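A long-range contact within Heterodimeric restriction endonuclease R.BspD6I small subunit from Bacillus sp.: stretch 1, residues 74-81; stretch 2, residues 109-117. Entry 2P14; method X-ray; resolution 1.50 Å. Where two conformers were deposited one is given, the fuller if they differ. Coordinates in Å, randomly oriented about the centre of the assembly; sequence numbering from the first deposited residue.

Stretch 1 74-81: CSLTIGEK
Stretch 2 109-117: LGKSIDLSF

Where two parallel strands begin to separate, water can take over from the ladder of direct hydrogen bonds, as in the R.BspD6I small subunit. The last direct rung is Ser75 N to Leu109 O, a hydrogen bond of 3.0 Å with an angle of 166° at the hydrogen. The bond sits in a parallel register: Cys74 CA lies 4.9 Å from Leu109 CA, and Ser75 CA, more loosely paired, 5.2 Å from Gly110 CA. Extended torsions carry this arrangement, with phi/psi of -117/133 at Cys74, -149/136 at Ser75, -116/121 at Leu109 and -136/172 at Gly110.

At the next possible rung, Ser75 O stands 4.0 Å from Lys111 N, too far for a direct bond, and water 1 fills the gap. It accepts from Lys111 N at 2.8 Å and donates to Ser75 O at 2.7 Å and to Thr77 O at 2.8 Å, so a single molecule joins the diverging backbones. CA-H...O contacts supplement it: Gly110 CA lies 3.3 Å from Ser75 O, and Cys74 CA 3.5 Å from Leu109 O. Within the first stretch, Thr77 N donates to Ser75 OG (3.1 Å; Ser75 chi1 t), bracing the turn, where Leu76 adopts -89/-2 and Thr77 -71/136.

A second water extends the principle. Water 2 accepts from Gly79 N at 2.8 Å and is hydrogen-bonded to Ser112 OG at 3.0 Å, the serine being in rotamer p. Gly79 has phi/psi 75/-161, a positive phi that favours glycine. A helix follows soon after Gly79, and another begins after Asp114. Asp114 (-78/140, chi1 t) caps the second, its OD2 accepting from Phe117 N at 3.0 Å; its CB points toward the first stretch, and its CG comes within 3.2 Å of Gly79 O. Nearby, Ser116 OG (chi1 m) lies 3.4 Å from Glu80 OE2, at best a weak hydrogen bond.

Side-chain packing adds to this polar framework, and the two stretches together bury 499 Å². Cys74 (m) and Leu109 (chi1 t, chi2 p) project from the same face of the sheet, SG to CB 4.5 Å. Lys111, chi1 to chi4 m, t, m, t, lays its aliphatic chain along the turn: its CG meets Leu76 CD2 at 3.9 Å, and its CE lies 4.1 Å from Ile78 CG2 and, in a carbon-to-oxygen approach, 3.7 Å from Leu76 O. Leu76 is m, t. The CA-to-CB bond of Ile78 (-123/165; p, t) points toward the second stretch, and its CG2 lies 3.2 Å from Ser112 OG, another carbon-to-oxygen approach.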

ATOM      1  N   CYS A  74       2.609  -2.328   4.601  1.00 12.62           N
ATOM      2  CA  CYS A  74       2.403  -1.227   5.522  1.00 13.44           C
ATOM      3  C   CYS A  74       3.613  -1.151   6.449  1.00 13.71           C
ATOM      4  O   CYS A  74       4.056  -2.176   6.984  1.00 15.17           O
ATOM      5  CB  CYS A  74       1.173  -1.515   6.397  1.00 13.68           C
ATOM      6  SG  CYS A  74      -0.343  -1.558   5.377  1.00 15.08           S
ATOM      7  N   SER A  75       4.140   0.054   6.639  1.00 13.16           N
ATOM      8  CA  SER A  75       5.226   0.218   7.605  1.00 13.86           C
ATOM      9  C   SER A  75       5.201   1.588   8.260  1.00 13.61           C
ATOM     10  O   SER A  75       5.063   2.598   7.580  1.00 13.62           O
ATOM     11  CB  SER A  75       6.584   0.058   6.922  1.00 14.65           C
ATOM     12  OG  SER A  75       7.602   0.109   7.924  1.00 17.42           O
ATOM     13  N   LEU A  76       5.387   1.596   9.580  1.00 14.33           N
ATOM     14  CA  LEU A  76       5.524   2.826  10.345  1.00 14.48           C
ATOM     15  C   LEU A  76       6.987   3.296  10.438  1.00 15.18           C
ATOM     16  O   LEU A  76       7.275   4.380  10.985  1.00 16.79           O
ATOM     17  CB  LEU A  76       4.933   2.659  11.744  1.00 13.85           C
ATOM     18  CG  LEU A  76       3.417   2.465  11.795  1.00 13.49           C
ATOM     19  CD1 LEU A  76       2.951   2.146  13.224  1.00 15.18           C
ATOM     20  CD2 LEU A  76       2.681   3.687  11.252  1.00 14.82           C
ATOM     21  N   THR A  77       7.886   2.504   9.855  1.00 15.22           N
ATOM     22  CA  THR A  77       9.323   2.847   9.835  1.00 17.98           C
ATOM     23  C   THR A  77       9.607   4.014   8.901  1.00 18.30           C
ATOM     24  O   THR A  77       9.094   4.063   7.762  1.00 18.54           O
ATOM     25  CB  THR A  77      10.134   1.619   9.414  1.00 17.77           C
ATOM     26  OG1 THR A  77       9.817   0.558  10.312  1.00 20.81           O
ATOM     27  CG2 THR A  77      11.650   1.870   9.485  1.00 19.64           C
ATOM     28  N   ILE A  78      10.431   4.945   9.388  1.00 19.00           N
ATOM     29  CA  ILE A  78      10.804   6.102   8.579  1.00 20.27           C
ATOM     30  C   ILE A  78      12.321   6.214   8.427  1.00 19.81           C
ATOM     31  O   ILE A  78      13.073   5.582   9.160  1.00 21.05           O
ATOM     32  CB  ILE A  78      10.234   7.432   9.155  1.00 20.60           C
ATOM     33  CG1 ILE A  78      10.817   7.732  10.555  1.00 21.35           C
ATOM     34  CG2 ILE A  78       8.684   7.422   9.106  1.00 20.21           C
ATOM     35  CD1 ILE A  78      10.632   9.190  10.996  1.00 21.68           C
ATOM     36  N   GLY A  79      12.750   7.026   7.474  1.00 19.87           N
ATOM     37  CA  GLY A  79      14.180   7.261   7.260  1.00 19.37           C
ATOM     38  C   GLY A  79      14.872   6.091   6.574  1.00 19.66           C
ATOM     39  O   GLY A  79      14.220   5.265   5.925  1.00 18.22           O
ATOM     40  N   GLU A  80      16.202   6.037   6.678  1.00 19.76           N
ATOM     41  CA  GLU A  80      16.948   4.944   6.043  0.60 20.73           C
ATOM     42  C   GLU A  80      16.571   3.553   6.554  1.00 20.54           C
ATOM     43  O   GLU A  80      16.731   2.588   5.813  1.00 20.38           O
ATOM     44  CB  GLU A  80      18.462   5.165   6.132  0.60 21.44           C
ATOM     45  CG  GLU A  80      19.129   5.658   4.824  0.60 24.59           C
ATOM     46  CD  GLU A  80      19.993   4.591   4.154  0.60 29.02           C
ATOM     47  OE1 GLU A  80      20.939   4.087   4.810  0.60 29.85           O
ATOM     48  OE2 GLU A  80      19.738   4.259   2.971  0.60 28.20           O
ATOM     49  N   LYS A  81      16.053   3.450   7.779  1.00 19.93           N
ATOM     50  CA  LYS A  81      15.553   2.170   8.287  1.00 19.67           C
ATOM     51  C   LYS A  81      14.371   1.662   7.448  1.00 17.87           C
ATOM     52  O   LYS A  81      14.104   0.457   7.415  1.00 17.51           O
ATOM     53  CB  LYS A  81      15.171   2.247   9.758  1.00 19.68           C
ATOM     54  CG  LYS A  81      16.369   2.364  10.702  1.00 24.04           C
ATOM     55  CD  LYS A  81      15.940   3.056  11.989  1.00 31.57           C
ATOM     56  CE  LYS A  81      15.396   2.086  12.999  1.00 35.12           C
ATOM     57  NZ  LYS A  81      16.501   1.397  13.734  1.00 38.49           N
ATOM     58  N   LEU A 109       2.573   1.681   1.968  1.00 11.63           N
ATOM     59  CA  LEU A 109       1.961   2.746   2.766  1.00 12.44           C
ATOM     60  C   LEU A 109       2.853   3.016   3.954  1.00 12.51           C
ATOM     61  O   LEU A 109       3.095   2.097   4.752  1.00 12.47           O
ATOM     62  CB  LEU A 109       0.585   2.304   3.281  1.00 13.09           C
ATOM     63  CG  LEU A 109      -0.193   3.380   4.043  1.00 13.92           C
ATOM     64  CD1 LEU A 109      -0.565   4.508   3.090  1.00 14.37           C
ATOM     65  CD2 LEU A 109      -1.474   2.812   4.608  1.00 14.39           C
ATOM     66  N   GLY A 110       3.314   4.265   4.068  1.00 12.98           N
ATOM     67  CA  GLY A 110       4.147   4.676   5.180  1.00 13.60           C
ATOM     68  C   GLY A 110       3.716   6.022   5.737  1.00 14.60           C
ATOM     69  O   GLY A 110       2.827   6.642   5.170  1.00 14.93           O
ATOM     70  N   LYS A 111       4.299   6.440   6.858  1.00 15.46           N
ATOM     71  CA  LYS A 111       4.036   7.810   7.371  1.00 17.06           C
ATOM     72  C   LYS A 111       4.713   8.855   6.499  1.00 17.16           C
ATOM     73  O   LYS A 111       4.184   9.943   6.240  1.00 16.98           O
ATOM     74  CB  LYS A 111       4.550   7.959   8.806  1.00 18.69           C
ATOM     75  CG  LYS A 111       3.753   7.133   9.801  1.00 23.11           C
ATOM     76  CD  LYS A 111       3.996   7.626  11.220  1.00 29.43           C
ATOM     77  CE  LYS A 111       5.445   7.489  11.641  1.00 30.94           C
ATOM     78  NZ  LYS A 111       5.623   7.961  13.048  1.00 33.91           N
ATOM     79  N   SER A 112       5.906   8.488   6.042  1.00 16.61           N
ATOM     80  CA  SER A 112       6.670   9.329   5.140  0.50 17.22           C
ATOM     81  C   SER A 112       7.518   8.393   4.313  1.00 16.35           C
ATOM     82  O   SER A 112       7.902   7.323   4.778  1.00 17.78           O
ATOM     83  CB  SER A 112       7.535  10.311   5.922  0.50 17.93           C
ATOM     84  OG  SER A 112       8.355   9.611   6.830  0.50 19.70           O
ATOM     85  N   ILE A 113       7.783   8.792   3.063  1.00 15.01           N
ATOM     86  CA  ILE A 113       8.507   7.909   2.135  1.00 15.12           C
ATOM     87  C   ILE A 113       9.960   8.353   2.062  1.00 15.78           C
ATOM     88  O   ILE A 113      10.246   9.514   1.706  1.00 15.92           O
ATOM     89  CB  ILE A 113       7.870   7.917   0.710  1.00 14.06           C
ATOM     90  CG1 ILE A 113       6.377   7.577   0.794  1.00 12.48           C
ATOM     91  CG2 ILE A 113       8.645   6.948  -0.224  1.00 14.29           C
ATOM     92  CD1 ILE A 113       6.094   6.224   1.479  1.00 14.68           C
ATOM     93  N   ASP A 114      10.868   7.447   2.411  1.00 16.83           N
ATOM     94  CA  ASP A 114      12.296   7.772   2.414  1.00 17.79           C
ATOM     95  C   ASP A 114      12.830   7.736   0.976  1.00 18.45           C
ATOM     96  O   ASP A 114      12.472   6.859   0.191  1.00 18.01           O
ATOM     97  CB  ASP A 114      13.025   6.782   3.312  1.00 18.53           C
ATOM     98  CG  ASP A 114      14.520   6.906   3.222  1.00 23.27           C
ATOM     99  OD1 ASP A 114      15.043   7.868   3.804  1.00 26.68           O
ATOM    100  OD2 ASP A 114      15.143   6.042   2.566  1.00 25.91           O
ATOM    101  N   LEU A 115      13.701   8.690   0.640  1.00 18.52           N
ATOM    102  CA  LEU A 115      14.220   8.777  -0.720  1.00 19.23           C
ATOM    103  C   LEU A 115      15.060   7.545  -1.116  1.00 17.86           C
ATOM    104  O   LEU A 115      14.952   7.070  -2.231  1.00 17.96           O
ATOM    105  CB  LEU A 115      15.012  10.064  -0.869  1.00 20.54           C
ATOM    106  CG  LEU A 115      15.084  10.719  -2.231  1.00 23.73           C
ATOM    107  CD1 LEU A 115      13.705  11.072  -2.801  1.00 23.78           C
ATOM    108  CD2 LEU A 115      15.943  11.971  -2.034  1.00 26.98           C
ATOM    109  N   SER A 116      15.877   6.999  -0.202  1.00 17.46           N
ATOM    110  CA  SER A 116      16.642   5.798  -0.528  0.50 17.17           C
ATOM    111  C   SER A 116      15.728   4.602  -0.785  1.00 16.37           C
ATOM    112  O   SER A 116      15.984   3.810  -1.667  1.00 16.92           O
ATOM    113  CB  SER A 116      17.656   5.462   0.562  0.50 18.05           C
ATOM    114  OG  SER A 116      18.544   6.539   0.740  0.50 17.53           O
ATOM    115  N   PHE A 117      14.659   4.487  -0.001  1.00 15.69           N
ATOM    116  CA  PHE A 117      13.638   3.469  -0.255  1.00 14.10           C
ATOM    117  C   PHE A 117      12.993   3.674  -1.645  1.00 14.75           C
ATOM    118  O   PHE A 117      12.830   2.729  -2.390  1.00 14.11           O
ATOM    119  CB  PHE A 117      12.568   3.524   0.832  1.00 13.97           C
ATOM    120  CG  PHE A 117      11.425   2.545   0.632  1.00 14.07           C
ATOM    121  CD1 PHE A 117      11.571   1.184   0.915  1.00 16.67           C
ATOM    122  CD2 PHE A 117      10.204   3.004   0.129  1.00 15.51           C
ATOM    123  CE1 PHE A 117      10.508   0.305   0.730  1.00 15.32           C
ATOM    124  CE2 PHE A 117       9.149   2.137  -0.067  1.00 16.57           C
ATOM    125  CZ  PHE A 117       9.294   0.786   0.247  1.00 15.89           C
TER
HETATM  126  O   HOH W   1       6.451   4.858   7.567  1.00 17.95           O
HETATM  127  O   HOH W   2      10.725   7.993   5.807  1.00 25.57           O